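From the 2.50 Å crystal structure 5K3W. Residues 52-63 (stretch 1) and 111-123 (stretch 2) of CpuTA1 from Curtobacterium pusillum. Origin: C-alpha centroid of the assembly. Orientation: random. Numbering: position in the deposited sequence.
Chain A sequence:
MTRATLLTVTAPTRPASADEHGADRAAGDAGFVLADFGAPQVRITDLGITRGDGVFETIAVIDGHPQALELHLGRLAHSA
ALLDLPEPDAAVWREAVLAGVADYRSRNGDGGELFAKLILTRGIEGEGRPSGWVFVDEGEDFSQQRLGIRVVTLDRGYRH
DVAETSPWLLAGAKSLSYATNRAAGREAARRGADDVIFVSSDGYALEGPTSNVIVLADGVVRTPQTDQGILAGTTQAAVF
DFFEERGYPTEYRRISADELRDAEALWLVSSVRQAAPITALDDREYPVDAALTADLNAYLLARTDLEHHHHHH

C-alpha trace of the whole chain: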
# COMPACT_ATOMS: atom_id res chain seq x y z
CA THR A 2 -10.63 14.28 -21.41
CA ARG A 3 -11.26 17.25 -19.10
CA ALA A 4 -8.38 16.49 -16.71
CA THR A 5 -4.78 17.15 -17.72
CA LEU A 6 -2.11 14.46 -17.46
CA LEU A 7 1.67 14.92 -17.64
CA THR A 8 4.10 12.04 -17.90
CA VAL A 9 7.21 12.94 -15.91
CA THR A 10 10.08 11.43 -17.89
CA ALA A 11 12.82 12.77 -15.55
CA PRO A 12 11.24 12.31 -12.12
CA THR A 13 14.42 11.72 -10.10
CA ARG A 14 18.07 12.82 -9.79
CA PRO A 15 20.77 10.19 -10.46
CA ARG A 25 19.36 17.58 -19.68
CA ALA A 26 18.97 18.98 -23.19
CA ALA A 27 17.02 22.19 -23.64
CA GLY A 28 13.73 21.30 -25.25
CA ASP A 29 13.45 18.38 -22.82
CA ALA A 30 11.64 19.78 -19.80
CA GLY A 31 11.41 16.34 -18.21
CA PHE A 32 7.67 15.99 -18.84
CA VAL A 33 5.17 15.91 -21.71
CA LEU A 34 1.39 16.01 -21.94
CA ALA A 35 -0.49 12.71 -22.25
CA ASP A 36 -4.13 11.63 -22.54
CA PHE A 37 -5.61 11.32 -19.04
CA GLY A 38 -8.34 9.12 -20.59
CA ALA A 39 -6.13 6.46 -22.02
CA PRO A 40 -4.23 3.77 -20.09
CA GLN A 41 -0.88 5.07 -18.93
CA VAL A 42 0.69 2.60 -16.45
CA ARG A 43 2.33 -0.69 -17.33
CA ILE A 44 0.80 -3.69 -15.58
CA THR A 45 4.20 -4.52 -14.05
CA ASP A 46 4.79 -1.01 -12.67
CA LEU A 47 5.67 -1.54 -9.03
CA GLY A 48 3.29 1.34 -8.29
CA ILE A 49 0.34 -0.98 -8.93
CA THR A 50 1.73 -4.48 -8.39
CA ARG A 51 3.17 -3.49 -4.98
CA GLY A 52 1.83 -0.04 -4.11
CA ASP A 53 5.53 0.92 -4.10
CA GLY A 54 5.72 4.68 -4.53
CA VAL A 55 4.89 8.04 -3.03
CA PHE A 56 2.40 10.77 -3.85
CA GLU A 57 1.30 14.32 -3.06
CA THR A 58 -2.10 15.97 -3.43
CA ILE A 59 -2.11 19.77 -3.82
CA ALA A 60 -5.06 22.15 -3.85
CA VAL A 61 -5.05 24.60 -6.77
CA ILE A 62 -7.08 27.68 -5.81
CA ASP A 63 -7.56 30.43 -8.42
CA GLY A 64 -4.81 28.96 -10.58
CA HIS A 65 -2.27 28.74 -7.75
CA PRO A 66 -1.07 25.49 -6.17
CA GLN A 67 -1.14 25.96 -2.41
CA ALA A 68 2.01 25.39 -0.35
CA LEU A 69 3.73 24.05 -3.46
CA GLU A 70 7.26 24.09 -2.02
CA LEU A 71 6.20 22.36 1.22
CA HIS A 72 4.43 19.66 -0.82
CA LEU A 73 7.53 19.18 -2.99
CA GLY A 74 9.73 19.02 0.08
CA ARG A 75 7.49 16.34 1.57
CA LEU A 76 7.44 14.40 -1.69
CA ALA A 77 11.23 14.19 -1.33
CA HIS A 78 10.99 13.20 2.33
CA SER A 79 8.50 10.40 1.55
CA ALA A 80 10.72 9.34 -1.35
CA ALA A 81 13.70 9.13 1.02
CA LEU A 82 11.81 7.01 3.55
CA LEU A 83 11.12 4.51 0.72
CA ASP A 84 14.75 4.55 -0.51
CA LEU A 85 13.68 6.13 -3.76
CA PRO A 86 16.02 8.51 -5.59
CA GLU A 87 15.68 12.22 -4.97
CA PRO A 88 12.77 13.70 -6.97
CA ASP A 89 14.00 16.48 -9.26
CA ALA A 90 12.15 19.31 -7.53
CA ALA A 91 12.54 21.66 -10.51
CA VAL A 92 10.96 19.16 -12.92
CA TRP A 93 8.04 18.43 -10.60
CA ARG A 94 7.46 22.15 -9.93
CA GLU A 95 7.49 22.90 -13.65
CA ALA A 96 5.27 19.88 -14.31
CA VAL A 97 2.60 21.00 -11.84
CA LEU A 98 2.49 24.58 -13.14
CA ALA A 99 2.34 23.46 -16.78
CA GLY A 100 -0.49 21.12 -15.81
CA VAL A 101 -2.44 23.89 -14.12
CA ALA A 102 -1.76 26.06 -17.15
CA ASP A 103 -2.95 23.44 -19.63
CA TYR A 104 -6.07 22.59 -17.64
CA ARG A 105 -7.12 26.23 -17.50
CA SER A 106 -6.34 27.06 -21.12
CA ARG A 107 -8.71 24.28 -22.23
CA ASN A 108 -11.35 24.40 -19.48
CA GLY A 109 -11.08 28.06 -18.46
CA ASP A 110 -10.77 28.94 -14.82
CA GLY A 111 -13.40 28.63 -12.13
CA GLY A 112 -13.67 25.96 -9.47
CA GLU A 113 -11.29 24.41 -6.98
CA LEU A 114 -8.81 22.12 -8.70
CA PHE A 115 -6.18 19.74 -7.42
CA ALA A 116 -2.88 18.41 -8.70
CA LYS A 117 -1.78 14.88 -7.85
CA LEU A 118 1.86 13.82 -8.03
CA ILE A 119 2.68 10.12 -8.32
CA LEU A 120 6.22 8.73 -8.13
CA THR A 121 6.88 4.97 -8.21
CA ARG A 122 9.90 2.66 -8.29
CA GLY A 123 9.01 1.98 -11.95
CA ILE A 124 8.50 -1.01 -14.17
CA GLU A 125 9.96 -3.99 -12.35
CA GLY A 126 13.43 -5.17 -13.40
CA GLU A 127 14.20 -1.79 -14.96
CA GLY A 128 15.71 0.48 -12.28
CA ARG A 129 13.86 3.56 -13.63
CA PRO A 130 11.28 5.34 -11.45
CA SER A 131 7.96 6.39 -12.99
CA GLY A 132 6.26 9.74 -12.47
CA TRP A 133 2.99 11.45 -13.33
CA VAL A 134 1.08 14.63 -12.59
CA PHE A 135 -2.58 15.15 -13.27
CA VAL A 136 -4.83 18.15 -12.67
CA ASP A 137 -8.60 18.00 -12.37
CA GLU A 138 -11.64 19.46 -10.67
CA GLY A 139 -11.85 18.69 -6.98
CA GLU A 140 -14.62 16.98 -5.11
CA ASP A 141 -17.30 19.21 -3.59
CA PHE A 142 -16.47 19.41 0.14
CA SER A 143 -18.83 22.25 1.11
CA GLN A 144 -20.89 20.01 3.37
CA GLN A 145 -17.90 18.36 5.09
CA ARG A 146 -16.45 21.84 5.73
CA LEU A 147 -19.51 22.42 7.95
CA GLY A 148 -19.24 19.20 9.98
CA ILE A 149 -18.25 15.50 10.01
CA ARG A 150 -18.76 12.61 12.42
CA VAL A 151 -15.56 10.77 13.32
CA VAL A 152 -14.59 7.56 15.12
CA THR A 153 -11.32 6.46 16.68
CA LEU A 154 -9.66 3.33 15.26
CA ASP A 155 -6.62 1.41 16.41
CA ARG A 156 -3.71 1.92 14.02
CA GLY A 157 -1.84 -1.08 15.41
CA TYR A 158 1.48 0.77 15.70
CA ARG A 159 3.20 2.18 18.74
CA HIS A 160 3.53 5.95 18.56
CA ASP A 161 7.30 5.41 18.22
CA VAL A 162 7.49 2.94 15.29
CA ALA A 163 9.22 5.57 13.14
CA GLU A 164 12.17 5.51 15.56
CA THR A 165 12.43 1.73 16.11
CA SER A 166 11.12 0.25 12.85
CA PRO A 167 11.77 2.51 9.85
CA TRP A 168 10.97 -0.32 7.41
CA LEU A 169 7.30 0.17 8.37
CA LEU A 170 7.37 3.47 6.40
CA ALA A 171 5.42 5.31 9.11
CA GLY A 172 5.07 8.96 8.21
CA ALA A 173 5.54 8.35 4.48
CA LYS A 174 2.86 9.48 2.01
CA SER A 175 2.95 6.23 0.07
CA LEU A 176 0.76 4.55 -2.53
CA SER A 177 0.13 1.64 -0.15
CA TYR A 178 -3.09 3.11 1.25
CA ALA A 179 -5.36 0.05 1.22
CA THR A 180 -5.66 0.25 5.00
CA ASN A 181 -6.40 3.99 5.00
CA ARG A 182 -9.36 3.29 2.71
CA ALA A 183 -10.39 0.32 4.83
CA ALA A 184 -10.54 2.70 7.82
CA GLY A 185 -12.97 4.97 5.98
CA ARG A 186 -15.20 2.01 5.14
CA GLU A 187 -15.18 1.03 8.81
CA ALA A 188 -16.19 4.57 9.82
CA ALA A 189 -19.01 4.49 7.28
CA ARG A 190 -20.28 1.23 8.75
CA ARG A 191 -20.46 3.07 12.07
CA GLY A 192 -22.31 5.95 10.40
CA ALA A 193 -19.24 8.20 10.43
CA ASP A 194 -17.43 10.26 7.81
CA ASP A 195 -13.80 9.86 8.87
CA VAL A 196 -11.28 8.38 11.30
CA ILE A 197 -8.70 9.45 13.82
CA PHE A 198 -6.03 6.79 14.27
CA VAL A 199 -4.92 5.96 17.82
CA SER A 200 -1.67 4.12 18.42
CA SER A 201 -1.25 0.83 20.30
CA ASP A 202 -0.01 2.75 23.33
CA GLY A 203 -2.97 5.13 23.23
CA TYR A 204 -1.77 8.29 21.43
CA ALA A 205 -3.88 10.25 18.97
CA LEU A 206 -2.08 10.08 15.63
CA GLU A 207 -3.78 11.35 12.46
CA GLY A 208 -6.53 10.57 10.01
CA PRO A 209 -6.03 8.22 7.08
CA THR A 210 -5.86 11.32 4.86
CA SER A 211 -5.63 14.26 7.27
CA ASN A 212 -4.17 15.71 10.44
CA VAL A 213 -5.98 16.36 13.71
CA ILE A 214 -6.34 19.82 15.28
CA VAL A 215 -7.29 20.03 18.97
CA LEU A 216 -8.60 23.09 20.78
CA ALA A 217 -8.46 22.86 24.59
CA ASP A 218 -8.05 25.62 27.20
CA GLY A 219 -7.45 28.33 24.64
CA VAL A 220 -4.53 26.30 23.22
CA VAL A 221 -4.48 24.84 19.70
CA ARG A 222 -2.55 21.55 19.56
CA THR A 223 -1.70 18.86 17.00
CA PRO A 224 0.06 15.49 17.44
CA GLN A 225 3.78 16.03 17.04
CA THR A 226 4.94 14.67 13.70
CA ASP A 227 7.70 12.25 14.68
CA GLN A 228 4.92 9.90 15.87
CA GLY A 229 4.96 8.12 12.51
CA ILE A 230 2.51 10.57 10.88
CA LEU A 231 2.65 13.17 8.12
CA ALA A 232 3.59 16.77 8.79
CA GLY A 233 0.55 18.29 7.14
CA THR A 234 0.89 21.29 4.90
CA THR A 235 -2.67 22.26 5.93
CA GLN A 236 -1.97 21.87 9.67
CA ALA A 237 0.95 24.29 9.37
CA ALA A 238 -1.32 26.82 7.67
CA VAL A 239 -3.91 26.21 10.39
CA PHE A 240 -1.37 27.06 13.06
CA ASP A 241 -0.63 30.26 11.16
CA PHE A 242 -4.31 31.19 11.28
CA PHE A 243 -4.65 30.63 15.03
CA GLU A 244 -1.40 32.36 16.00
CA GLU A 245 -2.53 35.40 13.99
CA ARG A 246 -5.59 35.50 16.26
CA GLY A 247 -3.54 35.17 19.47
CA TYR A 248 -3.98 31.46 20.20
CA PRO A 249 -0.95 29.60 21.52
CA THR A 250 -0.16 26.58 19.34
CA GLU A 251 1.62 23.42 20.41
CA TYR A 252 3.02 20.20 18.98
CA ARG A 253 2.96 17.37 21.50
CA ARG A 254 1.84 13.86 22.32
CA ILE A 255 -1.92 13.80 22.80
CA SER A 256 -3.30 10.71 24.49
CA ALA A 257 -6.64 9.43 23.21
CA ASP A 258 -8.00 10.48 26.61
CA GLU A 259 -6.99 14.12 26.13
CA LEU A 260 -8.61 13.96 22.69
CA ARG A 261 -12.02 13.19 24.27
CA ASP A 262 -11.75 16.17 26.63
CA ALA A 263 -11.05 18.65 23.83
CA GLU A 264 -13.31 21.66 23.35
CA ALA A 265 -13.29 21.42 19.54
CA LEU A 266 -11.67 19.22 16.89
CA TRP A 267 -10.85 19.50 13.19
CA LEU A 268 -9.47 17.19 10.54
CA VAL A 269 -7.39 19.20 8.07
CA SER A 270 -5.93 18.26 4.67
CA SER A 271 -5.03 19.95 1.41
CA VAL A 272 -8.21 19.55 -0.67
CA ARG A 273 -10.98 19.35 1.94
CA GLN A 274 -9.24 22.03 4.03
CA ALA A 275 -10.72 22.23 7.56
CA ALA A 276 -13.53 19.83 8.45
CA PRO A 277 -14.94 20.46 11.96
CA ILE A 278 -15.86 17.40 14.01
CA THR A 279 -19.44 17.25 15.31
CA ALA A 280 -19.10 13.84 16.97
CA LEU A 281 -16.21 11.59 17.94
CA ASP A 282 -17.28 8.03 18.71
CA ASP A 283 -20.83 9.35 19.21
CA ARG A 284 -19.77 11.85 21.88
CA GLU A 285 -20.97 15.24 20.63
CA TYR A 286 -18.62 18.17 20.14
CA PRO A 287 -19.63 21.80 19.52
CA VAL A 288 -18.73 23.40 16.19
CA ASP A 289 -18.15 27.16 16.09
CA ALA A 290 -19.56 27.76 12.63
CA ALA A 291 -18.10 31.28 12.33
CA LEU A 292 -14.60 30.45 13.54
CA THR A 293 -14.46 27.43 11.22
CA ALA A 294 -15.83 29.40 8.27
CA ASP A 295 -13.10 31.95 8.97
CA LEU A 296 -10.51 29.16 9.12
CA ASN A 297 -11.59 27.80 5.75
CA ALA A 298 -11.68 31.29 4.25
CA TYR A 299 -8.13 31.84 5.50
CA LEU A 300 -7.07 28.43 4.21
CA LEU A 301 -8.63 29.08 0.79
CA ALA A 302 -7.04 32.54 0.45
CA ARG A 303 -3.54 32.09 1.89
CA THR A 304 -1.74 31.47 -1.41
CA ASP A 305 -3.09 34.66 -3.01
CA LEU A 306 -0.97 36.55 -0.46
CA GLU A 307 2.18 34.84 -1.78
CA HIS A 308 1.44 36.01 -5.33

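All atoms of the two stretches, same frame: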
# COMPACT_ATOMS: atom_id res chain seq x y z
N GLY A 52 2.09 -1.29 -4.80
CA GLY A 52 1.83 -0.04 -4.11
C GLY A 52 3.11 0.66 -3.69
O GLY A 52 3.12 1.38 -2.69
N ASP A 53 4.18 0.49 -4.47
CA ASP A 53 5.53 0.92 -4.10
C ASP A 53 5.84 2.27 -4.73
O ASP A 53 6.45 2.36 -5.80
CB ASP A 53 6.55 -0.14 -4.53
CG ASP A 53 7.92 0.07 -3.91
OD1 ASP A 53 8.03 0.89 -2.98
OD2 ASP A 53 8.88 -0.61 -4.34
N GLY A 54 5.43 3.33 -4.05
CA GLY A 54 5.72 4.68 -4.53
C GLY A 54 5.22 5.68 -3.52
O GLY A 54 4.72 5.33 -2.45
N VAL A 55 5.35 6.96 -3.89
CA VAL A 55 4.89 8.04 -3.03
C VAL A 55 4.02 8.99 -3.84
O VAL A 55 4.00 8.96 -5.07
CB VAL A 55 6.08 8.78 -2.37
CG1 VAL A 55 6.83 7.83 -1.44
CG2 VAL A 55 7.02 9.32 -3.42
N PHE A 56 3.27 9.84 -3.14
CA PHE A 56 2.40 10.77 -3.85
C PHE A 56 2.21 12.03 -3.02
O PHE A 56 2.45 12.04 -1.81
CB PHE A 56 1.04 10.15 -4.17
CG PHE A 56 0.09 10.13 -3.01
CD1 PHE A 56 0.18 9.12 -2.04
CD2 PHE A 56 -0.88 11.13 -2.87
CE1 PHE A 56 -0.67 9.10 -0.96
CE2 PHE A 56 -1.76 11.11 -1.79
CZ PHE A 56 -1.66 10.09 -0.83
N GLU A 57 1.75 13.08 -3.69
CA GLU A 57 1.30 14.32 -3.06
C GLU A 57 0.00 14.77 -3.71
O GLU A 57 -0.18 14.62 -4.93
CB GLU A 57 2.34 15.45 -3.19
CG GLU A 57 3.53 15.31 -2.27
CD GLU A 57 3.17 15.58 -0.84
OE1 GLU A 57 2.19 16.32 -0.59
OE2 GLU A 57 3.87 15.03 0.04
N THR A 58 -0.89 15.35 -2.92
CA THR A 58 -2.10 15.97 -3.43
C THR A 58 -2.10 17.44 -3.02
O THR A 58 -1.92 17.75 -1.84
CB THR A 58 -3.35 15.28 -2.91
OG1 THR A 58 -3.28 13.88 -3.23
CG2 THR A 58 -4.57 15.85 -3.59
N ILE A 59 -2.30 18.33 -4.00
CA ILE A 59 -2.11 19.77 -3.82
C ILE A 59 -3.33 20.52 -4.31
O ILE A 59 -3.70 20.41 -5.49
CB ILE A 59 -0.86 20.26 -4.56
CG1 ILE A 59 0.35 19.38 -4.20
CG2 ILE A 59 -0.63 21.73 -4.27
CD1 ILE A 59 1.59 19.57 -5.13
N ALA A 60 -3.95 21.31 -3.43
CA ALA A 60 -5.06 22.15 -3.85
C ALA A 60 -4.57 23.26 -4.78
O ALA A 60 -3.50 23.85 -4.58
CB ALA A 60 -5.76 22.77 -2.63
N VAL A 61 -5.35 23.54 -5.82
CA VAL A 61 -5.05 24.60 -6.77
C VAL A 61 -6.23 25.57 -6.74
O VAL A 61 -7.30 25.29 -7.30
CB VAL A 61 -4.78 24.07 -8.18
CG1 VAL A 61 -4.29 25.21 -9.08
CG2 VAL A 61 -3.71 22.97 -8.14
N ILE A 62 -6.04 26.69 -6.06
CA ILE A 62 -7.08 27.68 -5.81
C ILE A 62 -6.76 28.90 -6.67
O ILE A 62 -5.67 29.47 -6.57
CB ILE A 62 -7.16 28.05 -4.32
CG1 ILE A 62 -7.42 26.79 -3.48
CG2 ILE A 62 -8.28 29.04 -4.05
CD1 ILE A 62 -8.76 26.12 -3.80
N ASP A 63 -7.71 29.27 -7.53
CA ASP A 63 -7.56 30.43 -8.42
C ASP A 63 -6.28 30.35 -9.25
O ASP A 63 -5.53 31.32 -9.37
CB ASP A 63 -7.63 31.74 -7.63
CG ASP A 63 -7.82 32.97 -8.53
OD1 ASP A 63 -8.29 32.81 -9.68
OD2 ASP A 63 -7.51 34.09 -8.08
N GLY A 111 -12.19 28.94 -12.86
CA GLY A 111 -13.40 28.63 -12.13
C GLY A 111 -13.31 27.27 -11.48
O GLY A 111 -12.95 26.29 -12.13
N GLY A 112 -13.62 27.22 -10.20
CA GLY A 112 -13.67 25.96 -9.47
C GLY A 112 -12.36 25.65 -8.76
O GLY A 112 -11.28 26.10 -9.16
N GLU A 113 -12.47 24.90 -7.68
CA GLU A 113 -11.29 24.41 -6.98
C GLU A 113 -10.73 23.21 -7.74
O GLU A 113 -11.47 22.27 -8.05
CB GLU A 113 -11.63 24.02 -5.54
CG GLU A 113 -12.48 25.01 -4.78
CD GLU A 113 -12.75 24.58 -3.33
OE1 GLU A 113 -12.25 23.50 -2.91
OE2 GLU A 113 -13.47 25.32 -2.62
N LEU A 114 -9.45 23.26 -8.06
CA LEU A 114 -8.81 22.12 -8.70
C LEU A 114 -7.83 21.49 -7.72
O LEU A 114 -7.55 22.01 -6.64
CB LEU A 114 -8.07 22.53 -9.97
CG LEU A 114 -8.72 23.52 -10.92
CD1 LEU A 114 -7.70 23.91 -11.97
CD2 LEU A 114 -9.97 22.94 -11.56
N PHE A 115 -7.29 20.35 -8.14
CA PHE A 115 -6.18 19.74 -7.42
C PHE A 115 -5.19 19.18 -8.43
O PHE A 115 -5.52 18.89 -9.59
CB PHE A 115 -6.67 18.65 -6.43
CG PHE A 115 -7.20 17.43 -7.10
CD1 PHE A 115 -8.49 17.40 -7.60
CD2 PHE A 115 -6.39 16.31 -7.26
CE1 PHE A 115 -8.99 16.27 -8.24
CE2 PHE A 115 -6.88 15.18 -7.88
CZ PHE A 115 -8.18 15.16 -8.39
N ALA A 116 -3.95 19.06 -7.98
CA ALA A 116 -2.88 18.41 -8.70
C ALA A 116 -2.43 17.22 -7.87
O ALA A 116 -2.30 17.33 -6.64
CB ALA A 116 -1.70 19.36 -8.95
N LYS A 117 -2.24 16.09 -8.52
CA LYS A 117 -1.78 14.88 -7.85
C LYS A 117 -0.46 14.46 -8.46
O LYS A 117 -0.34 14.34 -9.68
CB LYS A 117 -2.82 13.75 -7.97
CG LYS A 117 -2.31 12.42 -7.38
CD LYS A 117 -3.45 11.50 -6.94
CE LYS A 117 -3.89 11.83 -5.53
NZ LYS A 117 -4.97 10.91 -5.06
N LEU A 118 0.53 14.24 -7.60
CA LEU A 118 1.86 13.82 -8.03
C LEU A 118 2.06 12.37 -7.63
O LEU A 118 1.83 12.00 -6.47
CB LEU A 118 2.96 14.70 -7.39
CG LEU A 118 3.08 16.19 -7.71
CD1 LEU A 118 1.78 16.97 -7.51
CD2 LEU A 118 4.22 16.82 -6.87
N ILE A 119 2.50 11.55 -8.58
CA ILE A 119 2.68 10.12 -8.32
C ILE A 119 4.06 9.70 -8.79
O ILE A 119 4.40 9.85 -9.97
CB ILE A 119 1.58 9.29 -9.01
CG1 ILE A 119 0.24 9.58 -8.33
CG2 ILE A 119 1.92 7.81 -8.93
CD1 ILE A 119 -0.92 8.93 -9.00
N LEU A 120 4.85 9.17 -7.86
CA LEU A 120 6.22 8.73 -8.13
C LEU A 120 6.38 7.30 -7.65
O LEU A 120 6.21 7.02 -6.45
CB LEU A 120 7.23 9.65 -7.45
CG LEU A 120 8.71 9.25 -7.47
CD1 LEU A 120 9.18 9.03 -8.88
CD2 LEU A 120 9.55 10.33 -6.80
N THR A 121 6.73 6.39 -8.55
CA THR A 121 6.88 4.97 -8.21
C THR A 121 8.29 4.49 -8.52
O THR A 121 9.08 5.16 -9.20
CB THR A 121 5.87 4.09 -8.96
OG1 THR A 121 6.36 3.86 -10.29
CG2 THR A 121 4.50 4.75 -9.03
N ARG A 122 8.61 3.29 -8.03
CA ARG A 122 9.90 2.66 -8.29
C ARG A 122 10.03 2.20 -9.74
O ARG A 122 11.12 1.79 -10.14
CB ARG A 122 10.13 1.49 -7.32
CG ARG A 122 11.61 1.13 -7.05
CD ARG A 122 11.79 0.19 -5.84
NE ARG A 122 11.04 0.62 -4.66
CZ ARG A 122 11.49 1.43 -3.70
NH1 ARG A 122 12.72 1.91 -3.75
NH2 ARG A 122 10.71 1.77 -2.68
N GLY A 123 8.96 2.26 -10.53
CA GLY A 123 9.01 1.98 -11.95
C GLY A 123 8.59 0.57 -12.31
O GLY A 123 8.23 -0.27 -11.47

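Two neighbouring antiparallel β-strands, far apart in sequence, are joined here by an unbroken ladder of backbone hydrogen bonds, clasped at one end by an aspartate–arginine salt bridge. Strand 54-62 runs against the strand of the second stretch, with their directions 150° apart, and together the two stretches bury 875 Å². Every second residue of the first strand bonds its partner twice. Val55 N donates to Leu120 O (2.7 Å) and Leu120 N to Val55 O (2.9 Å); Glu57 N reaches Leu118 O at 3.0 Å and Leu118 N returns to Glu57 O at 2.8 Å. Next, Ile59 N to Ala116 O and Ala116 N to Ile59 O both measure 2.8 Å, and the series closes with Val61 N to Leu114 O (2.8 Å) and Leu114 N to Val61 O (3.1 Å). Between these rungs lie the non-hydrogen-bonded pairs, where CA-H groups approach carbonyls instead: Phe56 CA lies 2.9 Å from Leu118 O, and Phe115 CA 3.2 Å from Ile59 O.

The alternation sorts side chains onto two faces. One carries Val55, Glu57, Ile59 and Val61 with Leu114, Ala116, Leu118 and Leu120, and is mostly aliphatic. Ile59 CD1 meets Leu118 CD1 at 3.5 Å, a diagonal contact, whereas Val61 CB and Leu114 CB (4.0 Å) pair directly across the strands, as do Val55 CG2 and Leu120 CB (4.0 Å). Glu57 contributes its CB, 4.3 Å from Leu118 CB, while the end of its side chain leads away and its carboxylate is hydrogen-bonded elsewhere in the structure.

The other face is more mixed. Lys117 sends its aliphatic chain past Thr58, bringing CE to 3.1 Å from Thr58 OG1, and the same Lys117 CE lies 4.1 Å from Phe56 CD2. Phe56 CB also touches Ile119 CG1 at 4.3 Å. Gly54 sits opposite Thr121, their CA atoms only 3.9 Å apart; an ideal CB on Gly54 would fall 2.4 Å from Leu120 O, so the close approach leaves no room for a side chain.

Beyond this pair, Asp53 and Arg122 fasten the end of the ladder. Arg122 NE donates to Asp53 OD2 at 2.5 Å and Arg122 NH2 to Asp53 OD1 at 2.8 Å, a two-point match in which charge attraction reinforces directional hydrogen bonds, with OD2 near the guanidinium plane. Arg122 N adds a backbone bond to Asp53 O (3.2 Å). Alongside, Gly123 N donates to Thr121 OG1 (3.1 Å), bracing the chain as it leaves the salt bridge.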